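Local coordinates for protein caspase-1 (Spodoptera frugiperda, PDB 1M72) that probably acts as an executioner cysteine protease of the apoptotic caspase cascade, cleaving protein substrates such as the baculovirus inhibitor p35, at residues Phe193-Thr198 with Ala244-Gln249; Met205-Glu210 with Cys229-Leu234; Thr52-Asp57 with Ala104-Gly109; Ala35-His40 with Asp59-Val64. All coordinates share one frame; numbering follows the deposited sequence.

Interaction 1 (Phe193-Thr198 with Ala244-Gln249); sequences FSWRNT and AMMHQQ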
loop_
_atom_site.group_PDB
_atom_site.type_symbol
_atom_site.label_atom_id
_atom_site.label_comp_id
_atom_site.label_asym_id
_atom_site.label_seq_id
_atom_site.Cartn_x
_atom_site.Cartn_y
_atom_site.Cartn_z
ATOM N N PHE C 193 10.824 -9.144 -9.921
ATOM C CA PHE C 193 10.603 -10.590 -9.921
ATOM C C PHE C 193 10.070 -10.957 -8.526
ATOM O O PHE C 193 10.255 -10.207 -7.541
ATOM C CB PHE C 193 11.908 -11.371 -10.086
ATOM C CG PHE C 193 12.413 -11.451 -11.482
ATOM C CD1 PHE C 193 13.627 -10.847 -11.824
ATOM C CD2 PHE C 193 11.719 -12.187 -12.444
ATOM C CE1 PHE C 193 14.173 -10.973 -13.117
ATOM C CE2 PHE C 193 12.235 -12.333 -13.751
ATOM C CZ PHE C 193 13.483 -11.718 -14.093
ATOM N N SER C 194 9.452 -12.135 -8.452
ATOM C CA SER C 194 8.913 -12.666 -7.205
ATOM C C SER C 194 9.461 -14.083 -7.123
ATOM O O SER C 194 9.388 -14.820 -8.101
ATOM C CB SER C 194 7.399 -12.692 -7.277
ATOM O OG SER C 194 6.878 -12.963 -6.023
ATOM N N TRP C 195 10.001 -14.464 -5.970
ATOM C CA TRP C 195 10.601 -15.785 -5.852
ATOM C C TRP C 195 9.765 -16.898 -5.241
ATOM O O TRP C 195 9.013 -16.691 -4.276
ATOM C CB TRP C 195 11.917 -15.691 -5.105
ATOM C CG TRP C 195 12.953 -14.941 -5.854
ATOM C CD1 TRP C 195 13.162 -13.591 -5.822
ATOM C CD2 TRP C 195 14.000 -15.490 -6.671
ATOM N NE1 TRP C 195 14.277 -13.268 -6.551
ATOM C CE2 TRP C 195 14.815 -14.407 -7.088
ATOM C CE3 TRP C 195 14.338 -16.792 -7.085
ATOM C CZ2 TRP C 195 15.945 -14.577 -7.902
ATOM C CZ3 TRP C 195 15.468 -16.965 -7.903
ATOM C CH2 TRP C 195 16.254 -15.851 -8.299
ATOM N N ARG C 196 9.944 -18.077 -5.830
ATOM C CA ARG C 196 9.266 -19.324 -5.472
ATOM C C ARG C 196 10.265 -20.496 -5.338
ATOM O O ARG C 196 11.125 -20.707 -6.198
ATOM C CB ARG C 196 8.226 -19.660 -6.567
ATOM C CG ARG C 196 7.481 -21.048 -6.448
ATOM C CD ARG C 196 6.332 -21.145 -7.508
ATOM N NE ARG C 196 6.789 -20.559 -8.767
ATOM C CZ ARG C 196 7.589 -21.169 -9.633
ATOM N NH1 ARG C 196 7.999 -22.420 -9.391
ATOM N NH2 ARG C 196 8.058 -20.495 -10.696
ATOM N N ASN C 197 10.184 -21.260 -4.260
ATOM C CA ASN C 197 11.055 -22.427 -4.150
ATOM C C ASN C 197 10.196 -23.622 -4.584
ATOM O O ASN C 197 9.061 -23.775 -4.120
ATOM C CB ASN C 197 11.537 -22.643 -2.731
ATOM C CG ASN C 197 12.293 -23.984 -2.579
ATOM O OD1 ASN C 197 11.689 -25.037 -2.292
ATOM N ND2 ASN C 197 13.616 -23.947 -2.820
ATOM N N THR C 198 10.738 -24.482 -5.445
ATOM C CA THR C 198 9.951 -25.624 -5.946
ATOM C C THR C 198 9.577 -26.638 -4.890
ATOM O O THR C 198 8.702 -27.456 -5.129
ATOM C CB THR C 198 10.662 -26.404 -7.083
ATOM O OG1 THR C 198 11.968 -26.810 -6.633
ATOM C CG2 THR C 198 10.765 -25.529 -8.371
ATOM N N ALA C 244 24.494 -16.249 -12.363
ATOM C CA ALA C 244 24.966 -15.223 -11.467
ATOM C C ALA C 244 24.005 -14.067 -11.297
ATOM O O ALA C 244 23.785 -13.622 -10.188
ATOM C CB ALA C 244 26.327 -14.705 -11.918
ATOM N N MET C 245 23.429 -13.570 -12.380
ATOM C CA MET C 245 22.552 -12.423 -12.226
ATOM C C MET C 245 21.302 -12.712 -11.352
ATOM O O MET C 245 20.787 -11.788 -10.712
ATOM C CB MET C 245 22.157 -11.851 -13.609
ATOM C CG MET C 245 20.874 -12.423 -14.208
ATOM S SD MET C 245 20.191 -11.639 -15.751
ATOM C CE MET C 245 19.963 -9.921 -15.269
ATOM N N MET C 246 20.825 -13.962 -11.332
ATOM C CA MET C 246 19.654 -14.356 -10.525
ATOM C C MET C 246 20.062 -14.838 -9.113
ATOM O O MET C 246 19.230 -15.152 -8.268
ATOM C CB MET C 246 18.915 -15.506 -11.196
ATOM C CG MET C 246 18.469 -15.237 -12.624
ATOM S SD MET C 246 17.415 -13.802 -12.691
ATOM C CE MET C 246 15.804 -14.550 -12.045
ATOM N N HIS C 247 21.357 -14.876 -8.863
ATOM C CA HIS C 247 21.857 -15.392 -7.622
ATOM C C HIS C 247 21.994 -14.399 -6.462
ATOM O O HIS C 247 22.426 -13.283 -6.653
ATOM C CB HIS C 247 23.193 -16.090 -7.909
ATOM C CG HIS C 247 23.689 -16.920 -6.771
ATOM N ND1 HIS C 247 22.946 -17.946 -6.223
ATOM C CD2 HIS C 247 24.838 -16.852 -6.052
ATOM C CE1 HIS C 247 23.621 -18.471 -5.216
ATOM N NE2 HIS C 247 24.771 -17.825 -5.093
ATOM N N GLN C 248 21.632 -14.850 -5.259
ATOM C CA GLN C 248 21.688 -14.052 -4.035
ATOM C C GLN C 248 20.832 -12.818 -4.121
ATOM O O GLN C 248 21.224 -11.760 -3.651
ATOM C CB GLN C 248 23.132 -13.632 -3.731
ATOM C CG GLN C 248 24.104 -14.820 -3.631
ATOM C CD GLN C 248 25.500 -14.384 -3.242
ATOM O OE1 GLN C 248 26.472 -15.020 -3.614
ATOM N NE2 GLN C 248 25.602 -13.287 -2.483
ATOM N N GLN C 249 19.662 -12.949 -4.729
ATOM C CA GLN C 249 18.782 -11.799 -4.852
ATOM C C GLN C 249 17.810 -11.762 -3.667
ATOM O O GLN C 249 17.585 -12.781 -2.994
ATOM C CB GLN C 249 18.061 -11.836 -6.203
ATOM C CG GLN C 249 19.049 -11.938 -7.380
ATOM C CD GLN C 249 19.886 -10.684 -7.520
ATOM O OE1 GLN C 249 19.346 -9.618 -7.777
ATOM N NE2 GLN C 249 21.206 -10.800 -7.327
#
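Part of the substrate-binding groove of the caspase fold is formed where the aromatic residues Phe193 and Trp195 meet Met246 and Gln249 from the loop between helix 221-235 and strand 254-257. Trp195 and Arg196 pair with the bound peptide in an antiparallel beta ladder, so the sheet runs on into it. Outside the contact itself, the guanidinium of Arg196 is held by an acidic side chain of that peptide, while Phe193, Trp195 and Met246 pack on apolar side chains of the peptide.

Met246 bridges the two rings. Its chain folds back on itself (chi2 -58°, chi3 -77°), which carries the methyl over one face of Phe193: CE stands 4.2 Å from the centroid of that ring, 15° off its normal, a CH-pi contact. SD of Met246 lies farther out and oblique to the Phe193 ring, completing a Met-aromatic pair. The same methyl also touches the indole, CE of Met246 lying 4.0 Å from CH2 of Trp195. Nearer the backbone, the six-membered end of Trp195 runs obliquely against the loop, and its CH2 comes within 3.1 Å of the carbonyl O of Met246. That oxygen is hydrogen-bonded to Ser238; its approach to CH2 is a contact with a ring carbon.

Gln249 presents its aliphatic part to the indole, CB lying 3.9 Å from CZ2 of Trp195, and then turns its amide back into its own loop. There NE2 of Gln249 donates a nearly straight bond of 2.8 Å to the carbonyl O of His247, approaching from above the carbonyl plane.

Interaction 2 (Met205-Glu210 with Cys229-Leu234); sequences MQALCE and CQKVAL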
loop_
_atom_site.group_PDB
_atom_site.type_symbol
_atom_site.label_atom_id
_atom_site.label_comp_id
_atom_site.label_asym_id
_atom_site.label_seq_id
_atom_site.Cartn_x
_atom_site.Cartn_y
_atom_site.Cartn_z
ATOM N N MET C 205 4.174 -16.540 0.283
ATOM C CA MET C 205 3.225 -17.459 0.880
ATOM C C MET C 205 3.812 -18.238 2.082
ATOM O O MET C 205 3.090 -18.527 3.031
ATOM C CB MET C 205 2.672 -18.405 -0.177
ATOM C CG MET C 205 1.710 -17.739 -1.109
ATOM S SD MET C 205 0.137 -17.210 -0.283
ATOM C CE MET C 205 -0.348 -15.911 -1.300
ATOM N N GLN C 206 5.104 -18.557 2.066
ATOM C CA GLN C 206 5.689 -19.243 3.226
ATOM C C GLN C 206 5.611 -18.311 4.438
ATOM O O GLN C 206 5.239 -18.716 5.558
ATOM C CB GLN C 206 7.172 -19.577 3.018
ATOM C CG GLN C 206 7.474 -20.694 2.061
ATOM C CD GLN C 206 8.978 -20.885 1.906
ATOM O OE1 GLN C 206 9.670 -21.177 2.877
ATOM N NE2 GLN C 206 9.488 -20.710 0.679
ATOM N N ALA C 207 5.997 -17.063 4.217
ATOM C CA ALA C 207 5.990 -16.106 5.304
ATOM C C ALA C 207 4.555 -15.734 5.707
ATOM O O ALA C 207 4.252 -15.613 6.884
ATOM C CB ALA C 207 6.811 -14.839 4.903
ATOM N N LEU C 208 3.667 -15.559 4.742
ATOM C CA LEU C 208 2.293 -15.201 5.060
ATOM C C LEU C 208 1.615 -16.289 5.939
ATOM O O LEU C 208 1.040 -15.981 6.970
ATOM C CB LEU C 208 1.501 -15.002 3.762
ATOM C CG LEU C 208 -0.001 -14.700 3.947
ATOM C CD1 LEU C 208 -0.171 -13.382 4.743
ATOM C CD2 LEU C 208 -0.732 -14.638 2.580
ATOM N N CYS C 209 1.717 -17.554 5.520
ATOM C CA CYS C 209 1.126 -18.675 6.229
ATOM C C CYS C 209 1.710 -18.858 7.629
ATOM O O CYS C 209 0.959 -19.138 8.595
ATOM C CB CYS C 209 1.262 -19.952 5.396
ATOM S SG CYS C 209 0.178 -19.899 3.934
ATOM N N GLU C 210 3.023 -18.677 7.751
ATOM C CA GLU C 210 3.673 -18.782 9.055
ATOM C C GLU C 210 3.189 -17.682 10.019
ATOM O O GLU C 210 2.895 -17.957 11.180
ATOM C CB GLU C 210 5.211 -18.717 8.923
ATOM C CG GLU C 210 5.953 -18.839 10.262
ATOM C CD GLU C 210 7.482 -19.062 10.116
ATOM O OE1 GLU C 210 8.183 -18.198 9.531
ATOM O OE2 GLU C 210 7.995 -20.105 10.599
ATOM N N CYS C 229 6.548 -8.946 5.798
ATOM C CA CYS C 229 7.550 -8.258 4.965
ATOM C C CYS C 229 8.964 -8.436 5.520
ATOM O O CYS C 229 9.954 -8.612 4.785
ATOM C CB CYS C 229 7.232 -6.752 4.846
ATOM S SG CYS C 229 5.791 -6.376 3.788
ATOM N N GLN C 230 9.043 -8.407 6.839
ATOM C CA GLN C 230 10.303 -8.592 7.526
ATOM C C GLN C 230 10.829 -9.985 7.260
ATOM O O GLN C 230 11.986 -10.188 6.900
ATOM C CB GLN C 230 10.118 -8.364 9.031
ATOM C CG GLN C 230 11.427 -8.330 9.755
ATOM C CD GLN C 230 11.303 -8.099 11.250
ATOM O OE1 GLN C 230 10.822 -7.028 11.726
ATOM N NE2 GLN C 230 11.755 -9.099 12.018
ATOM N N LYS C 231 9.965 -10.959 7.417
ATOM C CA LYS C 231 10.373 -12.316 7.190
ATOM C C LYS C 231 10.896 -12.465 5.743
ATOM O O LYS C 231 12.029 -12.955 5.528
ATOM C CB LYS C 231 9.182 -13.227 7.469
ATOM C CG LYS C 231 9.495 -14.686 7.580
ATOM C CD LYS C 231 9.632 -15.129 9.049
ATOM C CE LYS C 231 8.365 -14.782 9.869
ATOM N NZ LYS C 231 7.134 -15.195 9.146
ATOM N N VAL C 232 10.083 -12.058 4.759
ATOM C CA VAL C 232 10.480 -12.150 3.344
ATOM C C VAL C 232 11.790 -11.381 3.090
ATOM O O VAL C 232 12.661 -11.844 2.377
ATOM C CB VAL C 232 9.378 -11.556 2.367
ATOM C CG1 VAL C 232 9.944 -11.453 0.925
ATOM C CG2 VAL C 232 8.083 -12.440 2.384
ATOM N N ALA C 233 11.931 -10.218 3.712
ATOM C CA ALA C 233 13.101 -9.373 3.501
ATOM C C ALA C 233 14.362 -9.880 4.108
ATOM O O ALA C 233 15.444 -9.594 3.574
ATOM C CB ALA C 233 12.851 -7.916 4.059
ATOM N N LEU C 234 14.237 -10.543 5.269
ATOM C CA LEU C 234 15.417 -11.050 5.986
ATOM C C LEU C 234 15.774 -12.514 5.845
ATOM O O LEU C 234 16.945 -12.840 5.666
ATOM C CB LEU C 234 15.309 -10.756 7.480
ATOM C CG LEU C 234 15.062 -9.310 7.894
ATOM C CD1 LEU C 234 14.929 -9.265 9.414
ATOM C CD2 LEU C 234 16.185 -8.421 7.425
#
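Lys231 and Glu210 form a salt bridge between two helices of the caspase domain that run roughly antiparallel, NZ of Lys231 standing 3.2 Å from OE1 of Glu210. As a hydrogen bond it is weak. Glu210 reaches out with CG anti to its backbone N (chi1 -179°) and an extended chain, whereas Lys231 is bent at each torsion from chi2 to chi4 and meets it at about a right angle. OE1 of Glu210 therefore also lies close to CD and CE of the lysine. The ammonium has a second anionic partner in Glu211, and sharing it between two carboxylates would be expected to favour its charged form.

Inward from this polar edge, the curled lysine lays its aliphatic stem over Ala207, with CG of Lys231 3.8 Å from CB of Ala207. The small alanine lets the backbones approach to 6.1 Å between CA of Ala207 and CA of Lys231, and the axes of the two segments to 8.9 Å, at 143° between their directions. Helix 203-215 meanwhile turns Met205 and Cys209 toward helix 54-67, and Ala233 and Leu234 on the partner helix pack on the second subunit. At the buried end of the contact, CB of Ala207 meets CG2 of Val232 at 3.7 Å.

Interaction 3 (Thr52-Asp57 with Ala104-Gly109); sequences TGTNVD and AVLTHG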
loop_
_atom_site.group_PDB
_atom_site.type_symbol
_atom_site.label_atom_id
_atom_site.label_comp_id
_atom_site.label_asym_id
_atom_site.label_seq_id
_atom_site.Cartn_x
_atom_site.Cartn_y
_atom_site.Cartn_z
ATOM N N THR C 52 6.125 -25.324 -10.316
ATOM C CA THR C 52 6.308 -26.365 -9.306
ATOM C C THR C 52 6.501 -25.689 -7.944
ATOM O O THR C 52 7.260 -24.714 -7.829
ATOM C CB THR C 52 7.523 -27.282 -9.630
ATOM O OG1 THR C 52 7.505 -27.652 -11.023
ATOM C CG2 THR C 52 7.455 -28.549 -8.763
ATOM N N GLY C 53 5.769 -26.181 -6.942
ATOM C CA GLY C 53 5.816 -25.592 -5.605
ATOM C C GLY C 53 4.558 -24.795 -5.201
ATOM O O GLY C 53 4.271 -24.626 -4.004
ATOM N N THR C 54 3.812 -24.306 -6.196
ATOM C CA THR C 54 2.596 -23.520 -5.942
ATOM C C THR C 54 1.534 -24.347 -5.206
ATOM O O THR C 54 0.717 -23.780 -4.505
ATOM C CB THR C 54 1.996 -22.936 -7.287
ATOM O OG1 THR C 54 0.970 -21.993 -6.986
ATOM C CG2 THR C 54 1.403 -24.013 -8.154
ATOM N N ASN C 55 1.556 -25.678 -5.357
ATOM C CA ASN C 55 0.580 -26.516 -4.671
ATOM C C ASN C 55 0.907 -26.542 -3.175
ATOM O O ASN C 55 0.016 -26.722 -2.330
ATOM C CB ASN C 55 0.525 -27.946 -5.264
ATOM C CG ASN C 55 -0.119 -27.984 -6.664
ATOM O OD1 ASN C 55 -0.150 -29.031 -7.323
ATOM N ND2 ASN C 55 -0.623 -26.850 -7.120
ATOM N N VAL C 56 2.180 -26.374 -2.837
ATOM C CA VAL C 56 2.535 -26.297 -1.437
ATOM C C VAL C 56 1.911 -24.961 -0.891
ATOM O O VAL C 56 1.311 -24.960 0.209
ATOM C CB VAL C 56 4.076 -26.296 -1.259
ATOM C CG1 VAL C 56 4.444 -26.023 0.212
ATOM C CG2 VAL C 56 4.654 -27.656 -1.682
ATOM N N ASP C 57 2.010 -23.849 -1.650
ATOM C CA ASP C 57 1.430 -22.569 -1.201
ATOM C C ASP C 57 -0.084 -22.704 -1.045
ATOM O O ASP C 57 -0.663 -22.312 -0.037
ATOM C CB ASP C 57 1.671 -21.421 -2.198
ATOM C CG ASP C 57 3.094 -20.918 -2.192
ATOM O OD1 ASP C 57 3.910 -21.347 -1.337
ATOM O OD2 ASP C 57 3.397 -20.077 -3.060
ATOM N N ALA C 104 -7.087 -14.918 -3.349
ATOM C CA ALA C 104 -5.640 -15.117 -3.510
ATOM C C ALA C 104 -5.334 -15.610 -4.948
ATOM O O ALA C 104 -6.095 -16.379 -5.542
ATOM C CB ALA C 104 -5.102 -16.146 -2.466
ATOM N N VAL C 105 -4.227 -15.170 -5.512
ATOM C CA VAL C 105 -3.874 -15.606 -6.842
ATOM C C VAL C 105 -2.414 -15.991 -6.811
ATOM O O VAL C 105 -1.584 -15.222 -6.356
ATOM C CB VAL C 105 -4.127 -14.488 -7.891
ATOM C CG1 VAL C 105 -3.749 -14.976 -9.312
ATOM C CG2 VAL C 105 -5.578 -14.097 -7.881
ATOM N N LEU C 106 -2.117 -17.203 -7.274
ATOM C CA LEU C 106 -0.754 -17.764 -7.295
ATOM C C LEU C 106 -0.489 -18.079 -8.783
ATOM O O LEU C 106 -1.059 -19.047 -9.341
ATOM C CB LEU C 106 -0.720 -19.053 -6.468
ATOM C CG LEU C 106 -1.478 -19.069 -5.129
ATOM C CD1 LEU C 106 -1.443 -20.503 -4.555
ATOM C CD2 LEU C 106 -0.839 -18.121 -4.150
ATOM N N THR C 107 0.369 -17.278 -9.424
ATOM C CA THR C 107 0.575 -17.439 -10.874
ATOM C C THR C 107 1.778 -16.667 -11.443
ATOM O O THR C 107 2.597 -16.147 -10.687
ATOM C CB THR C 107 -0.737 -17.000 -11.605
ATOM O OG1 THR C 107 -0.666 -17.358 -12.984
ATOM C CG2 THR C 107 -0.966 -15.480 -11.492
ATOM N N HIS C 108 1.921 -16.643 -12.771
ATOM C CA HIS C 108 3.007 -15.867 -13.415
ATOM C C HIS C 108 2.474 -14.434 -13.683
ATOM O O HIS C 108 1.285 -14.239 -13.940
ATOM C CB HIS C 108 3.408 -16.442 -14.778
ATOM C CG HIS C 108 4.293 -17.646 -14.712
ATOM N ND1 HIS C 108 5.563 -17.610 -14.173
ATOM C CD2 HIS C 108 4.101 -18.916 -15.147
ATOM C CE1 HIS C 108 6.114 -18.806 -14.281
ATOM N NE2 HIS C 108 5.249 -19.616 -14.871
ATOM N N GLY C 109 3.374 -13.458 -13.653
ATOM C CA GLY C 109 2.996 -12.084 -13.916
ATOM C C GLY C 109 4.089 -11.203 -14.518
ATOM O O GLY C 109 5.280 -11.567 -14.606
#
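Leu106, at the end of strand 98-106 in the central caspase sheet, projects toward the first turn of helix 54-67 and meets Thr54 there. Its CB lies 3.4 Å from OG1 of Thr54, a close approach of a methylene to a hydroxyl oxygen. From CB the chain turns with CG anti to the carbonyl carbon (chi1 -42°), and the branch then divides. CD1 of Leu106 runs in beside the helix, 3.7 Å from OG1 of Thr54 and 3.9 Å from the carbonyl O of the same residue, and ends 4.0 Å from CB of Asp57. CD2 of Leu106 faces Met205 of helix 203-215, which also packs on Asp57.

On the helix side, Thr54 has OG1 anti to its backbone N (chi1 -170°), placing the oxygen against CB and CD1 of Leu106. That hydroxyl also has a weak hydrogen bond to Arg51. Asp57 gives the leucine its methylene, while OD2 of Asp57 is engaged by the hydroxyl of Ser202.

Two residues beyond Leu106 comes His108, the probable catalytic histidine, whose NE2 bonds to the backbone O of Lys49. Leu106 offers only carbon to the helix, so the contact itself is van der Waals: the Asp57 carboxylate finds its hydrogen bond in Ser202, whereas the Thr54 hydroxyl is held more weakly.

Interaction 4 (Ala35-His40 with Asp59-Val64); sequences AIIFNH and DNLSKV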
loop_
_atom_site.group_PDB
_atom_site.type_symbol
_atom_site.label_atom_id
_atom_site.label_comp_id
_atom_site.label_asym_id
_atom_site.label_seq_id
_atom_site.Cartn_x
_atom_site.Cartn_y
_atom_site.Cartn_z
ATOM N N ALA C 35 -13.017 -17.385 0.967
ATOM C CA ALA C 35 -11.601 -17.247 0.633
ATOM C C ALA C 35 -11.446 -18.010 -0.701
ATOM O O ALA C 35 -11.562 -19.240 -0.753
ATOM C CB ALA C 35 -10.724 -17.880 1.707
ATOM N N ILE C 36 -11.213 -17.285 -1.787
ATOM C CA ILE C 36 -11.062 -17.934 -3.092
ATOM C C ILE C 36 -9.586 -17.983 -3.474
ATOM O O ILE C 36 -8.930 -16.957 -3.520
ATOM C CB ILE C 36 -11.720 -17.158 -4.244
ATOM C CG1 ILE C 36 -13.146 -16.786 -3.936
ATOM C CG2 ILE C 36 -11.657 -17.996 -5.497
ATOM C CD1 ILE C 36 -13.721 -15.944 -5.083
ATOM N N ILE C 37 -9.085 -19.168 -3.773
ATOM C CA ILE C 37 -7.697 -19.286 -4.181
ATOM C C ILE C 37 -7.597 -19.713 -5.657
ATOM O O ILE C 37 -8.119 -20.752 -6.061
ATOM C CB ILE C 37 -6.957 -20.297 -3.272
ATOM C CG1 ILE C 37 -7.012 -19.808 -1.809
ATOM C CG2 ILE C 37 -5.514 -20.455 -3.738
ATOM C CD1 ILE C 37 -6.491 -20.834 -0.730
ATOM N N PHE C 38 -6.981 -18.892 -6.480
ATOM C CA PHE C 38 -6.795 -19.286 -7.869
ATOM C C PHE C 38 -5.359 -19.688 -7.943
ATOM O O PHE C 38 -4.464 -18.860 -7.969
ATOM C CB PHE C 38 -7.069 -18.140 -8.837
ATOM C CG PHE C 38 -8.476 -17.674 -8.795
ATOM C CD1 PHE C 38 -8.851 -16.644 -7.934
ATOM C CD2 PHE C 38 -9.443 -18.276 -9.599
ATOM C CE1 PHE C 38 -10.173 -16.201 -7.866
ATOM C CE2 PHE C 38 -10.779 -17.855 -9.555
ATOM C CZ PHE C 38 -11.158 -16.802 -8.679
ATOM N N ASN C 39 -5.159 -20.993 -7.979
ATOM C CA ASN C 39 -3.828 -21.606 -8.017
ATOM C C ASN C 39 -3.516 -22.071 -9.426
ATOM O O ASN C 39 -4.264 -22.903 -9.985
ATOM C CB ASN C 39 -3.821 -22.788 -7.060
ATOM C CG ASN C 39 -2.485 -23.397 -6.939
ATOM O OD1 ASN C 39 -2.356 -24.606 -6.900
ATOM N ND2 ASN C 39 -1.466 -22.566 -6.885
ATOM N N HIS C 40 -2.411 -21.559 -9.981
ATOM C CA HIS C 40 -2.021 -21.877 -11.362
ATOM C C HIS C 40 -0.712 -22.570 -11.447
ATOM O O HIS C 40 0.307 -21.950 -11.194
ATOM C CB HIS C 40 -1.912 -20.613 -12.203
ATOM C CG HIS C 40 -3.221 -19.952 -12.444
ATOM N ND1 HIS C 40 -4.086 -20.361 -13.438
ATOM C CD2 HIS C 40 -3.862 -18.976 -11.757
ATOM C CE1 HIS C 40 -5.206 -19.667 -13.352
ATOM N NE2 HIS C 40 -5.096 -18.821 -12.343
ATOM N N ASP C 59 -1.987 -25.390 -0.564
ATOM C CA ASP C 59 -2.376 -26.246 0.554
ATOM C C ASP C 59 -2.200 -25.534 1.872
ATOM O O ASP C 59 -3.058 -25.555 2.747
ATOM C CB ASP C 59 -1.515 -27.512 0.600
ATOM C CG ASP C 59 -1.871 -28.503 -0.498
ATOM O OD1 ASP C 59 -2.987 -28.408 -1.056
ATOM O OD2 ASP C 59 -1.034 -29.392 -0.783
ATOM N N ASN C 60 -1.035 -24.946 2.011
ATOM C CA ASN C 60 -0.669 -24.201 3.200
ATOM C C ASN C 60 -1.650 -23.021 3.466
ATOM O O ASN C 60 -2.121 -22.841 4.570
ATOM C CB ASN C 60 0.753 -23.703 2.947
ATOM C CG ASN C 60 1.447 -23.176 4.173
ATOM O OD1 ASN C 60 0.932 -23.249 5.314
ATOM N ND2 ASN C 60 2.659 -22.632 3.952
ATOM N N LEU C 61 -1.979 -22.233 2.446
ATOM C CA LEU C 61 -2.854 -21.078 2.665
ATOM C C LEU C 61 -4.282 -21.553 2.983
ATOM O O LEU C 61 -4.964 -21.026 3.850
ATOM C CB LEU C 61 -2.830 -20.151 1.432
ATOM C CG LEU C 61 -3.694 -18.893 1.565
ATOM C CD1 LEU C 61 -3.198 -18.001 2.723
ATOM C CD2 LEU C 61 -3.680 -18.135 0.271
ATOM N N SER C 62 -4.715 -22.554 2.251
ATOM C CA SER C 62 -6.022 -23.137 2.455
ATOM C C SER C 62 -6.145 -23.635 3.906
ATOM O O SER C 62 -7.142 -23.392 4.572
ATOM C CB SER C 62 -6.204 -24.313 1.485
ATOM O OG SER C 62 -7.364 -25.057 1.808
ATOM N N LYS C 63 -5.121 -24.330 4.392
ATOM C CA LYS C 63 -5.175 -24.846 5.744
ATOM C C LYS C 63 -5.246 -23.753 6.821
ATOM O O LYS C 63 -6.047 -23.840 7.768
ATOM C CB LYS C 63 -3.972 -25.750 6.016
ATOM C CG LYS C 63 -3.827 -26.137 7.485
ATOM C CD LYS C 63 -2.898 -27.365 7.702
ATOM C CE LYS C 63 -2.807 -27.733 9.216
ATOM N NZ LYS C 63 -2.070 -29.012 9.477
ATOM N N VAL C 64 -4.411 -22.732 6.700
ATOM C CA VAL C 64 -4.467 -21.706 7.713
ATOM C C VAL C 64 -5.757 -20.871 7.630
ATOM O O VAL C 64 -6.335 -20.523 8.658
ATOM C CB VAL C 64 -3.211 -20.813 7.693
ATOM C CG1 VAL C 64 -3.243 -19.846 6.471
ATOM C CG2 VAL C 64 -3.122 -20.063 9.025
#
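With chi1 of Ile37 at -60°, CG1 sits anti to the carbonyl carbon, and chi2 of 171° stretches the chain out straight, so that CD1 reaches from strand 31-39 to the helix opposite. In Leu61, chi1 of -179° directs CG toward the strand, and the turn at chi2 sets CD2 4.0 Å from CD1 of Ile37. The isoleucine methyl rests alongside the CG-CD2 bond of Leu61, nearly as close to CG as to CD2.

The same Ile37 methyl also rests against the helix backbone at the next residue: CD1 of Ile37 lies 3.9 Å from the amide N of Ser62 and 4.1 Å from CB of Ser62. One terminal carbon thus fits against two successive helix residues, in a purely van der Waals contact. The backbones stay well apart, with 7.9 Å between CA of Ile37 and CA of Ser62.

Neighbours close in around this spot. Val72 of strand 70-76 touches both Ile37 and Ser62, while Leu61 reaches Ala104 of strand 98-106 and Cys209 of helix 203-215. On the other face of the sheet, Ile36 and Phe38 pack against helix 80-92.

Helix 54-67 connects strand 31-39 to the adjacent parallel strand 70-76, and Ile37 with Leu61 and Ser62 joins the first strand to the helix of this beta-alpha-beta crossover, a unit of the caspase alpha/beta fold.

Overall arrangement
Helix 54-67 and neighbouring sheet strands tie interactions 3 and 4 together, their centres 9 Å apart: N of Ala104 bonds to O of Ile36 at 2.8 Å, linking strands 98-106 and 31-39. Interaction 2 lies beside both. CE of Met205 packs 3.6 Å from CD2 of Leu106, and SG of Cys209 lies 3.5 Å from CA of Leu61, so helix 203-215 stands between helices 54-67 and 221-235. Interaction 1 joins this core through NH1 of Arg196, 2.9 Å from O of Thr52. It also borders the probable catalytic centre: the Phe193 side chain is about 4 Å from that of Cys150 and about 8 Å from that of His108, which belongs to interaction 3.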